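Local coordinates for MdbA protein (Corynebacterium matruchotii ATCC 14266, PDB 6BO0) that probably catalyses disulfide bond formation in exported proteins, as a thiol-disulfide oxidoreductase of the DsbA family with a thioredoxin fold, at residues 15-20 against 108-113; 37-42 against 183-188; 89-94 against 157-162; 57-62 against 193-198. All coordinates share one frame; numbering follows the deposited sequence. Where two conformers were deposited one is given.

Contact 1: 15-20 against 108-113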
loop_
_atom_site.group_PDB
_atom_site.type_symbol
_atom_site.label_atom_id
_atom_site.label_comp_id
_atom_site.label_asym_id
_atom_site.label_seq_id
_atom_site.Cartn_x
_atom_site.Cartn_y
_atom_site.Cartn_z
ATOM N N GLU A 15 -9.660 -0.207 -11.412
ATOM C CA GLU A 15 -9.554 -1.640 -11.571
ATOM C C GLU A 15 -10.496 -2.385 -10.662
ATOM O O GLU A 15 -10.874 -1.885 -9.599
ATOM C CB GLU A 15 -8.162 -2.076 -11.230
ATOM C CG GLU A 15 -7.133 -1.596 -12.210
ATOM C CD GLU A 15 -5.807 -2.204 -11.866
ATOM O OE1 GLU A 15 -5.638 -3.395 -12.185
ATOM O OE2 GLU A 15 -4.988 -1.510 -11.214
ATOM N N THR A 16 -10.902 -3.572 -11.111
ATOM C CA THR A 16 -11.672 -4.473 -10.292
ATOM C C THR A 16 -10.740 -5.411 -9.595
ATOM O O THR A 16 -9.636 -5.688 -10.099
ATOM C CB THR A 16 -12.587 -5.327 -11.145
ATOM O OG1 THR A 16 -11.790 -5.985 -12.145
ATOM C CG2 THR A 16 -13.657 -4.451 -11.779
ATOM N N THR A 17 -11.133 -5.873 -8.423
ATOM C CA THR A 17 -10.336 -6.816 -7.659
ATOM C C THR A 17 -11.184 -8.009 -7.282
ATOM O O THR A 17 -12.425 -7.928 -7.221
ATOM C CB THR A 17 -9.781 -6.159 -6.384
ATOM O OG1 THR A 17 -10.850 -5.623 -5.613
ATOM C CG2 THR A 17 -8.815 -4.990 -6.735
ATOM N N ALA A 18 -10.519 -9.139 -7.085
ATOM C CA ALA A 18 -11.166 -10.380 -6.606
ATOM C C ALA A 18 -10.284 -10.955 -5.509
ATOM O O ALA A 18 -9.802 -12.085 -5.601
ATOM C CB ALA A 18 -11.397 -11.392 -7.726
ATOM N N PHE A 19 -10.174 -10.222 -4.425
ATOM C CA PHE A 19 -9.469 -10.684 -3.251
ATOM C C PHE A 19 -9.922 -9.893 -2.037
ATOM O O PHE A 19 -10.740 -8.948 -2.151
ATOM C CB PHE A 19 -7.946 -10.635 -3.427
ATOM C CG PHE A 19 -7.403 -9.294 -3.854
ATOM C CD1 PHE A 19 -7.231 -8.248 -2.952
ATOM C CD2 PHE A 19 -7.083 -9.066 -5.180
ATOM C CE1 PHE A 19 -6.730 -7.025 -3.371
ATOM C CE2 PHE A 19 -6.567 -7.853 -5.598
ATOM C CZ PHE A 19 -6.403 -6.819 -4.689
ATOM N N ASN A 20 -9.486 -10.350 -0.873
ATOM C CA ASN A 20 -9.843 -9.774 0.415
ATOM C C ASN A 20 -8.703 -8.953 0.975
ATOM O O ASN A 20 -7.541 -9.162 0.632
ATOM C CB ASN A 20 -10.176 -10.913 1.384
ATOM C CG ASN A 20 -11.213 -11.828 0.825
ATOM O OD1 ASN A 20 -12.214 -11.331 0.318
ATOM N ND2 ASN A 20 -10.955 -13.113 0.821
ATOM N N VAL A 108 -11.222 -0.436 -3.439
ATOM C CA VAL A 108 -10.882 0.961 -3.187
ATOM C C VAL A 108 -9.437 1.056 -2.704
ATOM O O VAL A 108 -8.686 1.941 -3.136
ATOM C CB VAL A 108 -11.887 1.590 -2.205
ATOM C CG1 VAL A 108 -11.477 3.013 -1.859
ATOM C CG2 VAL A 108 -13.270 1.602 -2.790
ATOM N N TYR A 109 -9.030 0.140 -1.833
ATOM C CA TYR A 109 -7.648 0.118 -1.366
ATOM C C TYR A 109 -6.666 -0.009 -2.534
ATOM O O TYR A 109 -5.693 0.743 -2.637
ATOM C CB TYR A 109 -7.425 -1.016 -0.359
ATOM C CG TYR A 109 -5.965 -1.125 0.005
ATOM C CD1 TYR A 109 -5.352 -0.192 0.822
ATOM C CD2 TYR A 109 -5.172 -2.112 -0.533
ATOM C CE1 TYR A 109 -3.992 -0.256 1.115
ATOM C CE2 TYR A 109 -3.809 -2.179 -0.269
ATOM C CZ TYR A 109 -3.228 -1.261 0.558
ATOM O OH TYR A 109 -1.883 -1.356 0.803
ATOM N N TRP A 110 -6.906 -0.993 -3.392
ATOM C CA TRP A 110 -6.006 -1.254 -4.501
ATOM C C TRP A 110 -5.866 -0.036 -5.408
ATOM O O TRP A 110 -4.756 0.370 -5.778
ATOM C CB TRP A 110 -6.535 -2.454 -5.297
ATOM C CG TRP A 110 -5.692 -2.805 -6.451
ATOM C CD1 TRP A 110 -5.839 -2.383 -7.743
ATOM C CD2 TRP A 110 -4.521 -3.604 -6.434
ATOM N NE1 TRP A 110 -4.840 -2.884 -8.536
ATOM C CE2 TRP A 110 -4.019 -3.643 -7.753
ATOM C CE3 TRP A 110 -3.850 -4.307 -5.444
ATOM C CZ2 TRP A 110 -2.877 -4.347 -8.082
ATOM C CZ3 TRP A 110 -2.718 -5.010 -5.790
ATOM C CH2 TRP A 110 -2.254 -5.023 -7.087
ATOM N N ASN A 111 -7.000 0.544 -5.773
ATOM C CA ASN A 111 -6.975 1.708 -6.643
ATOM C C ASN A 111 -6.344 2.938 -5.978
ATOM O O ASN A 111 -5.620 3.700 -6.625
ATOM C CB ASN A 111 -8.366 2.020 -7.188
ATOM C CG ASN A 111 -8.802 1.040 -8.244
ATOM O OD1 ASN A 111 -8.073 0.803 -9.196
ATOM N ND2 ASN A 111 -9.971 0.442 -8.069
ATOM N N PHE A 112 -6.581 3.115 -4.679
ATOM C CA PHE A 112 -5.989 4.228 -3.944
ATOM C C PHE A 112 -4.475 4.067 -3.840
ATOM O O PHE A 112 -3.731 5.030 -4.033
ATOM C CB PHE A 112 -6.642 4.352 -2.576
ATOM C CG PHE A 112 -6.360 5.647 -1.869
ATOM C CD1 PHE A 112 -7.110 6.765 -2.136
ATOM C CD2 PHE A 112 -5.362 5.738 -0.919
ATOM C CE1 PHE A 112 -6.882 7.957 -1.471
ATOM C CE2 PHE A 112 -5.153 6.920 -0.219
ATOM C CZ PHE A 112 -5.912 8.025 -0.521
ATOM N N ARG A 113 -4.024 2.847 -3.561
ATOM C CA ARG A 113 -2.580 2.588 -3.509
ATOM C C ARG A 113 -1.938 2.864 -4.863
ATOM O O ARG A 113 -0.868 3.480 -4.939
ATOM C CB ARG A 113 -2.306 1.159 -3.042
ATOM C CG ARG A 113 -0.853 0.752 -3.125
ATOM C CD ARG A 113 -0.585 -0.616 -2.551
ATOM N NE ARG A 113 0.809 -1.015 -2.771
ATOM C CZ ARG A 113 1.275 -1.591 -3.873
ATOM N NH1 ARG A 113 0.474 -1.912 -4.869
ATOM N NH2 ARG A 113 2.575 -1.823 -3.983
HETATM O O HOH W 1 -5.560 1.175 -10.237
#
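Glu15 and Asn111 join the extended N-terminal arm of the chain to helix 106-118, part of the helical insertion that DsbA-like proteins carry in their thioredoxin fold. The side-chain amide of Asn111 holds the Glu15 backbone at two points, much as a strand neighbour would. Its ND2 donates to Glu15 O at 2.9 Å, nearly in the amide plane of Asn111 and on a lone pair of the carbonyl. In return Glu15 N donates to Asn111 OD1, also at 2.9 Å but along a more bent path (147° at the hydrogen). Together the two bonds fix which way round the amide sits.

In the Glu15 conformer described here, one of two, the extended side chain carries the carboxylate to the edge of the Trp110 indole. There Trp110 NE1 donates to Glu15 OE2 at 3.0 Å; the acceptor lies close to the indole plane, while the donor arrives from above the carboxylate plane. A water donates to both Glu15 OE2 and Asn111 OD1, tying the two polar groups together.

Further along the arm the contact becomes apolar. Trp110 points toward the arm, its CG anti to the backbone N (chi1 180°). Thr17 CG2 lies 3.7 Å from Trp110 CB. Phe19 makes an offset edge-to-face contact with the indole, its edge toward the Trp110 face and the planes at 73°. The centroids of the Phe19 ring and the six-membered Trp110 ring are 5.7 Å apart. Phe19 also packs on Ile67 and Glu68, and Trp110 on Met63, all of helix 51-68, while Tyr109 and Phe112 turn to helix 89-103.

Contact 2: 37-42 against 183-188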
loop_
_atom_site.group_PDB
_atom_site.type_symbol
_atom_site.label_atom_id
_atom_site.label_comp_id
_atom_site.label_asym_id
_atom_site.label_seq_id
_atom_site.Cartn_x
_atom_site.Cartn_y
_atom_site.Cartn_z
ATOM N N LYS A 37 -2.084 -23.299 -0.431
ATOM C CA LYS A 37 -0.678 -23.324 -0.067
ATOM C C LYS A 37 0.029 -22.067 -0.560
ATOM O O LYS A 37 1.137 -22.146 -1.102
ATOM C CB LYS A 37 0.022 -24.563 -0.660
ATOM C CG LYS A 37 -0.545 -25.909 -0.238
ATOM C CD LYS A 37 0.182 -27.054 -0.936
ATOM C CE LYS A 37 1.605 -27.266 -0.421
ATOM N NZ LYS A 37 1.654 -28.088 0.823
ATOM N N ALA A 38 -0.603 -20.908 -0.400
ATOM C CA ALA A 38 -0.052 -19.701 -1.003
ATOM C C ALA A 38 1.274 -19.313 -0.370
ATOM O O ALA A 38 1.497 -19.502 0.828
ATOM C CB ALA A 38 -1.041 -18.555 -0.904
ATOM N N LYS A 39 2.171 -18.790 -1.197
ATOM C CA LYS A 39 3.405 -18.184 -0.725
ATOM C C LYS A 39 3.116 -16.830 -0.070
ATOM O O LYS A 39 2.309 -16.062 -0.562
ATOM C CB LYS A 39 4.346 -17.991 -1.898
ATOM C CG LYS A 39 4.914 -19.306 -2.417
ATOM C CD LYS A 39 5.812 -19.047 -3.598
ATOM C CE LYS A 39 6.736 -20.203 -3.891
ATOM N NZ LYS A 39 6.019 -21.414 -4.336
ATOM N N THR A 40 3.821 -16.548 1.008
ATOM C CA THR A 40 3.722 -15.244 1.672
ATOM C C THR A 40 4.732 -14.296 1.044
ATOM O O THR A 40 5.915 -14.580 1.038
ATOM C CB THR A 40 3.964 -15.386 3.182
ATOM O OG1 THR A 40 2.943 -16.230 3.735
ATOM C CG2 THR A 40 3.913 -14.043 3.889
ATOM N N VAL A 41 4.248 -13.154 0.556
ATOM C CA VAL A 41 5.103 -12.172 -0.094
ATOM C C VAL A 41 4.999 -10.893 0.741
ATOM O O VAL A 41 3.955 -10.251 0.787
ATOM C CB VAL A 41 4.711 -11.921 -1.555
ATOM C CG1 VAL A 41 5.657 -10.914 -2.189
ATOM C CG2 VAL A 41 4.696 -13.232 -2.334
ATOM N N ASP A 42 6.090 -10.522 1.394
ATOM C CA ASP A 42 6.161 -9.281 2.172
ATOM C C ASP A 42 6.778 -8.189 1.311
ATOM O O ASP A 42 7.881 -8.383 0.773
ATOM C CB ASP A 42 7.001 -9.501 3.434
ATOM C CG ASP A 42 6.336 -10.428 4.429
ATOM O OD1 ASP A 42 5.269 -10.075 4.949
ATOM O OD2 ASP A 42 6.879 -11.527 4.715
ATOM N N PHE A 183 10.224 -9.986 0.167
ATOM C CA PHE A 183 10.561 -11.303 0.694
ATOM C C PHE A 183 9.504 -12.287 0.223
ATOM O O PHE A 183 8.317 -11.971 0.235
ATOM C CB PHE A 183 10.592 -11.327 2.234
ATOM C CG PHE A 183 11.666 -10.494 2.842
ATOM C CD1 PHE A 183 11.607 -9.107 2.800
ATOM C CD2 PHE A 183 12.720 -11.089 3.516
ATOM C CE1 PHE A 183 12.612 -8.351 3.367
ATOM C CE2 PHE A 183 13.707 -10.335 4.082
ATOM C CZ PHE A 183 13.658 -8.962 4.012
ATOM N N ILE A 184 9.930 -13.481 -0.188
ATOM C CA ILE A 184 9.019 -14.576 -0.500
ATOM C C ILE A 184 9.291 -15.707 0.490
ATOM O O ILE A 184 10.414 -16.195 0.572
ATOM C CB ILE A 184 9.178 -15.095 -1.946
ATOM C CG1 ILE A 184 8.891 -13.974 -2.965
ATOM C CG2 ILE A 184 8.277 -16.302 -2.175
ATOM C CD1 ILE A 184 9.121 -14.357 -4.410
ATOM N N ASP A 185 8.281 -16.060 1.272
ATOM C CA ASP A 185 8.425 -17.041 2.363
ATOM C C ASP A 185 9.679 -16.751 3.186
ATOM O O ASP A 185 10.426 -17.647 3.560
ATOM C CB ASP A 185 8.381 -18.457 1.817
ATOM C CG ASP A 185 6.979 -18.847 1.366
ATOM O OD1 ASP A 185 5.974 -18.275 1.887
ATOM O OD2 ASP A 185 6.867 -19.726 0.495
ATOM N N GLY A 186 9.874 -15.482 3.508
ATOM C CA GLY A 186 10.928 -15.072 4.387
ATOM C C GLY A 186 12.312 -14.915 3.800
ATOM O O GLY A 186 13.247 -14.603 4.531
ATOM N N LYS A 187 12.459 -15.120 2.494
ATOM C CA LYS A 187 13.746 -14.981 1.821
ATOM C C LYS A 187 13.707 -13.699 0.983
ATOM O O LYS A 187 12.808 -13.528 0.158
ATOM C CB LYS A 187 13.990 -16.205 0.939
ATOM C CG LYS A 187 14.208 -17.501 1.710
ATOM C CD LYS A 187 14.658 -18.609 0.771
ATOM C CE LYS A 187 14.774 -19.948 1.474
ATOM N NZ LYS A 187 15.009 -21.047 0.495
ATOM N N GLU A 188 14.706 -12.835 1.160
ATOM C CA GLU A 188 14.746 -11.595 0.416
ATOM C C GLU A 188 15.041 -11.838 -1.042
ATOM O O GLU A 188 15.944 -12.624 -1.387
ATOM C CB GLU A 188 15.751 -10.583 0.974
ATOM C CG GLU A 188 15.555 -9.233 0.273
ATOM C CD GLU A 188 16.286 -8.040 0.844
ATOM O OE1 GLU A 188 16.920 -8.131 1.909
ATOM O OE2 GLU A 188 16.176 -6.975 0.187
HETATM O O HOH W 2 3.122 -18.796 3.046
HETATM O O HOH W 3 7.755 -13.555 3.052
#
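Asp185 OD1 receives both the backbone N-H of Thr40 and a proton of a bridging water. The Thr40 N to Asp185 OD1 bond is 2.9 Å and nearly straight (165°), with the donor above the carboxylate plane; the water also donates to Ala38 O and accepts from Thr40 OG1. The setting is the central sheet of the thioredoxin fold, where strand 39-45 runs antiparallel to strand 181-184. Asp185 is the second residue of the type I' turn from Ile184 to Lys187. Its CG stands beside the backbone N (chi1 -72°), and OD1 continues the ladder past the last strand residue by accepting from Thr40 N.

Asp185 N closes the pair by donating to Thr40 O at 2.8 Å. Beyond it, Asp42 and Phe183 form a hydrogen-bonded pair, each N donating to the other's O at 2.9 Å. Their side chains share one face of the sheet, where Asp42 OD1 is engaged by Arg77 and Asn75.

Beside the turn, the aliphatic part of Lys39 crosses Asp185 at about a right angle, CG 3.5 Å from Asp185 OD2. On the sheet face shared by Val41 and Ile184, a non-hydrogen-bonded pair, Val41 CG2 lies 4.3 Å from Ile184 CG1.

Contact 3: 89-94 against 157-162; sequences HSNKAG and EFKKIA
Phe158 against Gly94 is a ring-on-backbone contact between two helices: helix 89-103, the first of the helical insertion, and helix 155-172, which leads the chain back to the thioredoxin sheet. The short segments cross steeply, at 112°, with their axes 10.1 Å apart. Phe158 bridges this gap. Its CG is anti to the backbone N (chi1 178°), and the ring extends from its own helix to lie against the last turn of segment 89-94.

Gly94 presents bare main chain to one face of the ring. Its CA sits 4.0 Å from the ring centroid in a CH-pi contact, and its carbonyl carbon lies over the same ring nearer the rim. With no side chain on Gly94, Phe158 CZ comes within 3.6 Å of Gly94 CA, so the packing is close.

Asn91 meets the ring differently. Its OD1 lies at the ring edge, in plane, 3.8 Å from Phe158 CE2, with amide and ring nearly perpendicular. This puts a partly negative oxygen beside the weakly positive ring hydrogens. The amide is held by two loop residues: Asn80 ND2 donates to Asn91 OD1, and Asn91 ND2 donates to Asp83 OD2.

The interface is buried. Phe158 continues along helix 89-103 onto Thr95 and Tyr98, while Ser90 OG, on the same helix, bonds to Asp46 and Ser48 just after strand 39-45.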
loop_
_atom_site.group_PDB
_atom_site.type_symbol
_atom_site.label_atom_id
_atom_site.label_comp_id
_atom_site.label_asym_id
_atom_site.label_seq_id
_atom_site.Cartn_x
_atom_site.Cartn_y
_atom_site.Cartn_z
ATOM N N HIS A 89 4.480 13.520 4.048
ATOM C CA HIS A 89 3.735 12.829 3.038
ATOM C C HIS A 89 3.635 11.333 3.274
ATOM O O HIS A 89 2.589 10.710 3.056
ATOM C CB HIS A 89 4.322 13.094 1.654
ATOM C CG HIS A 89 3.461 12.576 0.563
ATOM N ND1 HIS A 89 2.320 13.241 0.162
ATOM C CD2 HIS A 89 3.569 11.456 -0.189
ATOM C CE1 HIS A 89 1.755 12.528 -0.796
ATOM N NE2 HIS A 89 2.484 11.440 -1.019
ATOM N N SER A 90 4.744 10.728 3.699
ATOM C CA SER A 90 4.715 9.279 3.879
ATOM C C SER A 90 3.705 8.864 4.940
ATOM O O SER A 90 2.997 7.851 4.802
ATOM C CB SER A 90 6.093 8.731 4.221
ATOM O OG SER A 90 7.033 9.053 3.203
ATOM N N ASN A 91 3.633 9.661 6.014
ATOM C CA ASN A 91 2.655 9.423 7.062
ATOM C C ASN A 91 1.233 9.737 6.624
ATOM O O ASN A 91 0.307 8.976 6.941
ATOM C CB ASN A 91 3.001 10.248 8.297
ATOM C CG ASN A 91 4.018 9.536 9.170
ATOM O OD1 ASN A 91 3.682 8.556 9.838
ATOM N ND2 ASN A 91 5.261 9.998 9.153
ATOM N N LYS A 92 1.027 10.847 5.938
ATOM C CA LYS A 92 -0.341 11.212 5.538
ATOM C C LYS A 92 -0.896 10.220 4.516
ATOM O O LYS A 92 -2.010 9.708 4.663
ATOM C CB LYS A 92 -0.385 12.644 5.032
ATOM C CG LYS A 92 -0.046 13.695 6.107
ATOM C CD LYS A 92 0.281 15.054 5.518
ATOM C CE LYS A 92 0.948 15.954 6.526
ATOM N NZ LYS A 92 1.303 17.260 5.921
ATOM N N ALA A 93 -0.130 9.968 3.479
ATOM C CA ALA A 93 -0.534 8.995 2.468
ATOM C C ALA A 93 -0.683 7.608 3.071
ATOM O O ALA A 93 -1.652 6.907 2.775
ATOM C CB ALA A 93 0.458 8.986 1.318
ATOM N N GLY A 94 0.277 7.214 3.916
ATOM C CA GLY A 94 0.189 5.919 4.531
ATOM C C GLY A 94 -1.021 5.781 5.433
ATOM O O GLY A 94 -1.709 4.755 5.416
ATOM N N GLU A 157 -2.200 5.026 15.088
ATOM C CA GLU A 157 -2.119 3.602 14.795
ATOM C C GLU A 157 -1.139 3.358 13.645
ATOM O O GLU A 157 -0.309 2.444 13.690
ATOM C CB GLU A 157 -3.500 3.111 14.462
ATOM C CG GLU A 157 -3.655 1.615 14.304
ATOM C CD GLU A 157 -5.113 1.184 14.417
ATOM O OE1 GLU A 157 -5.774 1.536 15.413
ATOM O OE2 GLU A 157 -5.610 0.477 13.545
ATOM N N PHE A 158 -1.206 4.207 12.622
ATOM C CA PHE A 158 -0.321 4.076 11.487
ATOM C C PHE A 158 1.138 4.320 11.870
ATOM O O PHE A 158 2.033 3.655 11.369
ATOM C CB PHE A 158 -0.734 5.000 10.333
ATOM C CG PHE A 158 0.231 4.882 9.178
ATOM C CD1 PHE A 158 0.181 3.772 8.337
ATOM C CD2 PHE A 158 1.270 5.777 9.029
ATOM C CE1 PHE A 158 1.139 3.591 7.353
ATOM C CE2 PHE A 158 2.235 5.594 8.046
ATOM C CZ PHE A 158 2.166 4.493 7.217
ATOM N N LYS A 159 1.401 5.278 12.760
ATOM C CA LYS A 159 2.784 5.486 13.215
ATOM C C LYS A 159 3.373 4.177 13.751
ATOM O O LYS A 159 4.540 3.834 13.472
ATOM C CB LYS A 159 2.866 6.583 14.278
ATOM C CG LYS A 159 2.657 8.001 13.755
ATOM C CD LYS A 159 2.799 9.025 14.876
ATOM C CE LYS A 159 1.958 10.272 14.632
ATOM N NZ LYS A 159 2.278 11.332 15.625
ATOM N N LYS A 160 2.582 3.454 14.533
ATOM C CA LYS A 160 3.037 2.171 15.068
ATOM C C LYS A 160 3.172 1.109 13.973
ATOM O O LYS A 160 4.097 0.295 14.012
ATOM C CB LYS A 160 2.107 1.673 16.184
ATOM C CG LYS A 160 2.555 0.340 16.788
ATOM C CD LYS A 160 1.861 0.032 18.097
ATOM C CE LYS A 160 1.775 -1.450 18.412
ATOM N NZ LYS A 160 3.004 -2.236 18.247
ATOM N N ILE A 161 2.229 1.053 13.033
ATOM C CA ILE A 161 2.342 0.135 11.860
ATOM C C ILE A 161 3.721 0.333 11.203
ATOM O O ILE A 161 4.463 -0.618 10.934
ATOM C CB ILE A 161 1.219 0.467 10.782
ATOM C CG1 ILE A 161 -0.199 0.127 11.257
ATOM C CG2 ILE A 161 1.529 -0.187 9.418
ATOM C CD1 ILE A 161 -0.497 -1.344 11.371
ATOM N N ALA A 162 4.044 1.583 10.896
ATOM C CA ALA A 162 5.277 1.907 10.186
ATOM C C ALA A 162 6.513 1.527 11.013
ATOM O O ALA A 162 7.462 0.929 10.493
ATOM C CB ALA A 162 5.283 3.390 9.859
#

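Contact 4: 57-62 against 193-198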
loop_
_atom_site.group_PDB
_atom_site.type_symbol
_atom_site.label_atom_id
_atom_site.label_comp_id
_atom_site.label_asym_id
_atom_site.label_seq_id
_atom_site.Cartn_x
_atom_site.Cartn_y
_atom_site.Cartn_z
ATOM N N LYS A 57 4.644 0.064 -10.392
ATOM C CA LYS A 57 4.293 0.167 -11.807
ATOM C C LYS A 57 4.713 -1.103 -12.554
ATOM O O LYS A 57 4.015 -1.587 -13.436
ATOM C CB LYS A 57 5.032 1.387 -12.399
ATOM C CG LYS A 57 4.882 1.594 -13.889
ATOM C CD LYS A 57 5.480 2.927 -14.328
ATOM C CE LYS A 57 6.999 2.845 -14.471
ATOM N NZ LYS A 57 7.615 4.196 -14.478
ATOM N N GLU A 58 5.872 -1.641 -12.196
ATOM C CA GLU A 58 6.428 -2.821 -12.882
ATOM C C GLU A 58 5.695 -4.111 -12.576
ATOM O O GLU A 58 5.626 -5.001 -13.419
ATOM C CB GLU A 58 7.909 -3.008 -12.533
ATOM C CG GLU A 58 8.833 -1.991 -13.191
ATOM C CD GLU A 58 8.638 -1.918 -14.698
ATOM O OE1 GLU A 58 8.575 -2.995 -15.325
ATOM O OE2 GLU A 58 8.548 -0.801 -15.271
ATOM N N THR A 59 5.166 -4.234 -11.366
ATOM C CA THR A 59 4.673 -5.502 -10.888
ATOM C C THR A 59 3.194 -5.570 -10.545
ATOM O O THR A 59 2.704 -6.651 -10.269
ATOM C CB THR A 59 5.439 -5.945 -9.607
ATOM O OG1 THR A 59 5.264 -4.976 -8.563
ATOM C CG2 THR A 59 6.904 -6.147 -9.913
ATOM N N ASP A 60 2.491 -4.451 -10.489
ATOM C CA ASP A 60 1.152 -4.495 -9.896
ATOM C C ASP A 60 0.212 -5.453 -10.661
ATOM O O ASP A 60 -0.527 -6.183 -10.032
ATOM C CB ASP A 60 0.535 -3.093 -9.784
ATOM C CG ASP A 60 0.867 -2.308 -8.425
ATOM O OD1 ASP A 60 1.526 -2.800 -7.483
ATOM O OD2 ASP A 60 0.390 -1.129 -8.293
ATOM N N ALA A 61 0.261 -5.460 -11.986
ATOM C CA ALA A 61 -0.671 -6.317 -12.746
ATOM C C ALA A 61 -0.389 -7.802 -12.501
ATOM O O ALA A 61 -1.310 -8.588 -12.223
ATOM C CB ALA A 61 -0.603 -6.022 -14.223
ATOM N N ASP A 62 0.900 -8.174 -12.514
ATOM C CA ASP A 62 1.258 -9.558 -12.291
ATOM C C ASP A 62 0.942 -9.948 -10.850
ATOM O O ASP A 62 0.456 -11.049 -10.581
ATOM C CB ASP A 62 2.722 -9.814 -12.629
ATOM C CG ASP A 62 2.998 -9.817 -14.132
ATOM O OD1 ASP A 62 2.061 -9.957 -14.973
ATOM O OD2 ASP A 62 4.188 -9.709 -14.469
ATOM N N ALA A 193 12.066 -6.224 -9.096
ATOM C CA ALA A 193 11.252 -5.871 -10.250
ATOM C C ALA A 193 10.682 -7.088 -10.949
ATOM O O ALA A 193 9.683 -6.948 -11.663
ATOM C CB ALA A 193 12.072 -5.047 -11.233
ATOM N N THR A 194 11.305 -8.265 -10.768
ATOM C CA THR A 194 10.836 -9.486 -11.403
ATOM C C THR A 194 10.346 -10.513 -10.380
ATOM O O THR A 194 10.228 -11.698 -10.701
ATOM C CB THR A 194 11.932 -10.094 -12.318
ATOM O OG1 THR A 194 13.035 -10.502 -11.509
ATOM C CG2 THR A 194 12.433 -9.096 -13.375
ATOM N N TRP A 195 10.006 -10.086 -9.158
ATOM C CA TRP A 195 9.597 -11.088 -8.179
ATOM C C TRP A 195 8.407 -11.947 -8.613
ATOM O O TRP A 195 8.387 -13.123 -8.297
ATOM C CB TRP A 195 9.407 -10.498 -6.767
ATOM C CG TRP A 195 8.108 -9.776 -6.512
ATOM C CD1 TRP A 195 7.923 -8.426 -6.459
ATOM C CD2 TRP A 195 6.811 -10.357 -6.266
ATOM N NE1 TRP A 195 6.630 -8.125 -6.192
ATOM C CE2 TRP A 195 5.912 -9.291 -6.083
ATOM C CE3 TRP A 195 6.318 -11.665 -6.182
ATOM C CZ2 TRP A 195 4.556 -9.506 -5.823
ATOM C CZ3 TRP A 195 4.994 -11.871 -5.949
ATOM C CH2 TRP A 195 4.117 -10.803 -5.767
ATOM N N PRO A 196 7.423 -11.391 -9.354
ATOM C CA PRO A 196 6.301 -12.256 -9.713
ATOM C C PRO A 196 6.738 -13.477 -10.544
ATOM O O PRO A 196 6.126 -14.536 -10.437
ATOM C CB PRO A 196 5.378 -11.316 -10.488
ATOM C CG PRO A 196 5.619 -9.987 -9.816
ATOM C CD PRO A 196 7.124 -9.989 -9.699
ATOM N N SER A 197 7.810 -13.332 -11.316
ATOM C CA SER A 197 8.316 -14.429 -12.125
ATOM C C SER A 197 8.907 -15.565 -11.289
ATOM O O SER A 197 9.220 -16.621 -11.830
ATOM C CB SER A 197 9.349 -13.927 -13.144
ATOM O OG SER A 197 10.570 -13.559 -12.556
ATOM N N GLN A 198 9.100 -15.359 -9.997
ATOM C CA GLN A 198 9.521 -16.465 -9.100
ATOM C C GLN A 198 8.408 -17.381 -8.702
ATOM O O GLN A 198 8.663 -18.449 -8.163
ATOM C CB GLN A 198 10.103 -15.893 -7.838
ATOM C CG GLN A 198 11.222 -14.957 -8.145
ATOM C CD GLN A 198 12.486 -15.211 -7.430
ATOM O OE1 GLN A 198 12.646 -16.188 -6.672
ATOM N NE2 GLN A 198 13.416 -14.331 -7.653
HETATM O O HOH W 4 4.936 -5.735 -6.041
#
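Thr59, on helix 51-68, which begins within the Cys-X-X-Cys motif of the thioredoxin fold, faces the C-terminal segment 193-198. Its CB approaches Pro196 CG at 4.1 Å, and from there the two branches part. The methyl CG2 goes to the segment itself, 3.4 Å from Ala193 O and 3.9 Å from Pro196 CD. The hydroxyl OG1 lies between the backbone N and the carbonyl carbon (chi1 60°), the crowded position, from which it donates to Leu55 O one turn earlier in its own helix. OG1 also accepts from a water, at 2.7 Å.

That water links the segments. It accepts from Trp195 NE1 at 2.9 Å and lies in the indole plane at the ring edge, so the indole N-H is satisfied although Thr59 OG1 itself is too distant for a direct bond. Helix 51-68 is kinked here, the backbone N atoms of Ala61 and Asp62 lacking bonds to the preceding turn.

At the kink Asp62 CB rests 3.7 Å from Pro196 CB. Trp195 turns inward beneath the proline, packing on Met63 and Leu66 of the same helix and on Val182 of the sheet. Segment 193-198 thus packs against helix 51-68 through Pro196, while Trp195 is buried between that helix and the sheet. Pro196 CD sits 3.3 Å above the Trp195 ring plane, offset toward its rim.

How the contacts relate
Contact 4 links the other two contacts it touches. On one side Asp60 OD1 forms a salt bridge with Arg113 NH1 of contact 1 at 3.0 Å, and Arg113 also pairs with Glu45; on the other, Trp195 CZ3 packs 3.9 Å from Val41 CG2 of contact 2. The helical insertion, helix 51-68 and the sheet are thus connected through contact 4. Contact 3 stands apart, its nearest atoms about 5 Å from contact 1 and about 14 Å from contact 4, on the opposite side of the chain's centre from both. It lies near the active site: Ser48, bonded to Ser90, precedes Cys49, which is oxidised to S-hydroxycysteine in this crystal.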